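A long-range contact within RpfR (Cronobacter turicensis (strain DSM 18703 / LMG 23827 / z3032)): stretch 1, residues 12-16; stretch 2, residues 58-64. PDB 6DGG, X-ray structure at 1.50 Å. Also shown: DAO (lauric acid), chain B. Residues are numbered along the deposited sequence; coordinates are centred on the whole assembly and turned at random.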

# COMPACT_ATOMS: atom_id res chain seq x y z
N ILE A 12 -2.37 3.89 -4.06
CA ILE A 12 -1.53 4.34 -5.16
C ILE A 12 -0.40 5.18 -4.57
O ILE A 12 -0.65 6.04 -3.73
CB ILE A 12 -2.34 5.12 -6.20
CG1 ILE A 12 -3.48 4.24 -6.73
CG2 ILE A 12 -1.44 5.59 -7.34
CD1 ILE A 12 -4.39 4.93 -7.72
N LEU A 13 0.83 4.89 -5.00
CA LEU A 13 2.03 5.48 -4.44
C LEU A 13 2.84 6.13 -5.55
O LEU A 13 2.78 5.71 -6.71
CB LEU A 13 2.94 4.40 -3.84
CG LEU A 13 2.37 3.48 -2.78
CD1 LEU A 13 3.40 2.43 -2.40
CD2 LEU A 13 1.94 4.27 -1.56
N ASP A 14 3.62 7.16 -5.19
CA ASP A 14 4.67 7.64 -6.07
C ASP A 14 5.97 6.91 -5.74
O ASP A 14 6.01 6.00 -4.90
CB ASP A 14 4.76 9.17 -6.05
CG ASP A 14 5.34 9.73 -4.77
OD1 ASP A 14 5.81 8.98 -3.88
OD2 ASP A 14 5.35 10.99 -4.66
N ARG A 15 7.06 7.30 -6.42
CA ARG A 15 8.32 6.58 -6.27
C ARG A 15 8.88 6.67 -4.86
O ARG A 15 9.77 5.88 -4.50
CB ARG A 15 9.34 7.12 -7.27
CG ARG A 15 9.69 8.58 -7.05
CD ARG A 15 10.54 9.13 -8.18
NE ARG A 15 11.86 8.50 -8.25
CZ ARG A 15 12.33 7.79 -9.27
NH1 ARG A 15 11.61 7.59 -10.37
NH2 ARG A 15 13.56 7.29 -9.20
N HIS A 16 8.40 7.61 -4.06
CA HIS A 16 8.88 7.80 -2.69
C HIS A 16 8.03 7.05 -1.67
O HIS A 16 8.34 7.10 -0.47
CB HIS A 16 8.87 9.28 -2.36
CG HIS A 16 9.50 10.12 -3.41
ND1 HIS A 16 10.85 10.09 -3.66
CD2 HIS A 16 8.97 11.00 -4.29
CE1 HIS A 16 11.13 10.93 -4.64
NE2 HIS A 16 10.01 11.49 -5.04
N ASN A 58 12.08 -2.29 -2.37
CA ASN A 58 11.30 -2.86 -3.46
C ASN A 58 10.75 -1.76 -4.36
O ASN A 58 10.84 -1.84 -5.59
CB ASN A 58 10.13 -3.67 -2.89
CG ASN A 58 10.53 -5.03 -2.40
OD1 ASN A 58 11.71 -5.36 -2.34
ND2 ASN A 58 9.53 -5.83 -2.04
N VAL A 59 10.16 -0.73 -3.77
CA VAL A 59 9.52 0.31 -4.57
C VAL A 59 10.56 1.09 -5.35
O VAL A 59 10.40 1.34 -6.55
CB VAL A 59 8.63 1.21 -3.69
CG1 VAL A 59 8.10 2.39 -4.49
CG2 VAL A 59 7.48 0.38 -3.10
N THR A 60 11.66 1.47 -4.70
CA THR A 60 12.73 2.16 -5.41
C THR A 60 13.28 1.30 -6.54
O THR A 60 13.54 1.80 -7.64
CB THR A 60 13.82 2.53 -4.43
OG1 THR A 60 13.25 3.30 -3.36
CG2 THR A 60 14.91 3.36 -5.10
N GLY A 61 13.47 -0.00 -6.29
CA GLY A 61 13.93 -0.88 -7.36
C GLY A 61 12.91 -1.01 -8.47
O GLY A 61 13.27 -1.02 -9.65
N PHE A 62 11.63 -1.11 -8.11
CA PHE A 62 10.57 -1.21 -9.11
C PHE A 62 10.58 -0.01 -10.04
O PHE A 62 10.43 -0.16 -11.26
CB PHE A 62 9.21 -1.33 -8.41
CG PHE A 62 8.04 -1.43 -9.35
CD1 PHE A 62 7.76 -2.62 -10.00
CD2 PHE A 62 7.22 -0.34 -9.58
CE1 PHE A 62 6.69 -2.71 -10.87
CE2 PHE A 62 6.15 -0.43 -10.46
CZ PHE A 62 5.89 -1.62 -11.10
N PHE A 63 10.77 1.19 -9.49
CA PHE A 63 10.78 2.38 -10.33
C PHE A 63 11.98 2.42 -11.26
O PHE A 63 11.93 3.08 -12.31
CB PHE A 63 10.64 3.65 -9.50
CG PHE A 63 9.20 4.05 -9.26
CD1 PHE A 63 8.47 3.48 -8.23
CD2 PHE A 63 8.59 4.95 -10.09
CE1 PHE A 63 7.14 3.82 -8.04
CE2 PHE A 63 7.26 5.30 -9.91
CZ PHE A 63 6.54 4.75 -8.88
N ARG A 64 13.06 1.72 -10.91
CA ARG A 64 14.22 1.66 -11.80
C ARG A 64 13.97 0.70 -12.96
O ARG A 64 14.08 1.09 -14.13
CB ARG A 64 15.46 1.24 -11.01
CG ARG A 64 16.69 1.15 -11.89
CD ARG A 64 17.94 0.87 -11.07
NE ARG A 64 19.09 0.66 -11.95
CZ ARG A 64 19.85 1.64 -12.45
NH1 ARG A 64 20.87 1.34 -13.24
NH2 ARG A 64 19.59 2.91 -12.16
O1 DAO B . 6.77 -4.01 -0.41
O2 DAO B . 6.96 -4.36 -2.55
C1 DAO B . 6.45 -3.72 -1.59
C2 DAO B . 5.46 -2.56 -1.82
C3 DAO B . 4.23 -2.67 -0.89
C4 DAO B . 3.38 -1.38 -0.81
C5 DAO B . 2.12 -1.64 0.03
C6 DAO B . 1.22 -0.41 0.33
C7 DAO B . 0.69 -0.52 1.78
C8 DAO B . -0.70 0.07 2.05
C9 DAO B . -1.12 -0.32 3.47
C10 DAO B . -2.29 0.50 4.03
C11 DAO B . -3.66 -0.10 3.70
C12 DAO B . -4.03 -1.23 4.67
O HOH W 1 12.99 5.60 -12.17
O HOH W 2 10.71 4.26 -2.38

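Ile12 and Leu13 lie in a strand, and stretch 1 packs against a helix segment, stretch 2, with no direct hydrogen bond between them. Ile12 lies out of reach. Leu13, whose apolar side chain suits its buried position, directs its CA-to-CB bond toward the helix, and its carbonyl meets the edge of the Phe63 ring, Leu13 O lying 4.4 Å from Phe63 CZ. The CA-to-CB bond of Asp14 points away from the helix, where a carboxylate can serve the turn: His16 N donates to Asp14 OD1 at 2.9 Å. The Asp14 backbone does the touching, with Asp14 C 3.9 Å from Phe63 CZ.

Arg15 has the largest area covered, 87 Å², and packs on Phe63, which has 76 Å² covered. Arg15 CB sits over the face of the Phe63 ring, 3.6 Å from the centroid and 10° off the normal, a CH-pi interaction that suits a flat aromatic beneath an aliphatic stem. Phe63 CB lies over one face of the guanidinium, whose NH1 reaches water 1, which accepts from Arg15 NH1 (3.0 Å) and donates to Phe63 O (2.7 Å). Arg15 O packs 3.9 Å from CG1 of Val59, whose CA-to-CB bond points toward stretch 1; a branched apolar side chain suits this buried packing. Water 2 donates to both Arg15 O (2.8 Å) and Thr60 OG1 (2.9 Å), a polar group at an exposed position. The CA-to-CB bond of His16 points away, and the residue adds almost nothing. Altogether 268 Å² is buried between the stretches, both sides summed.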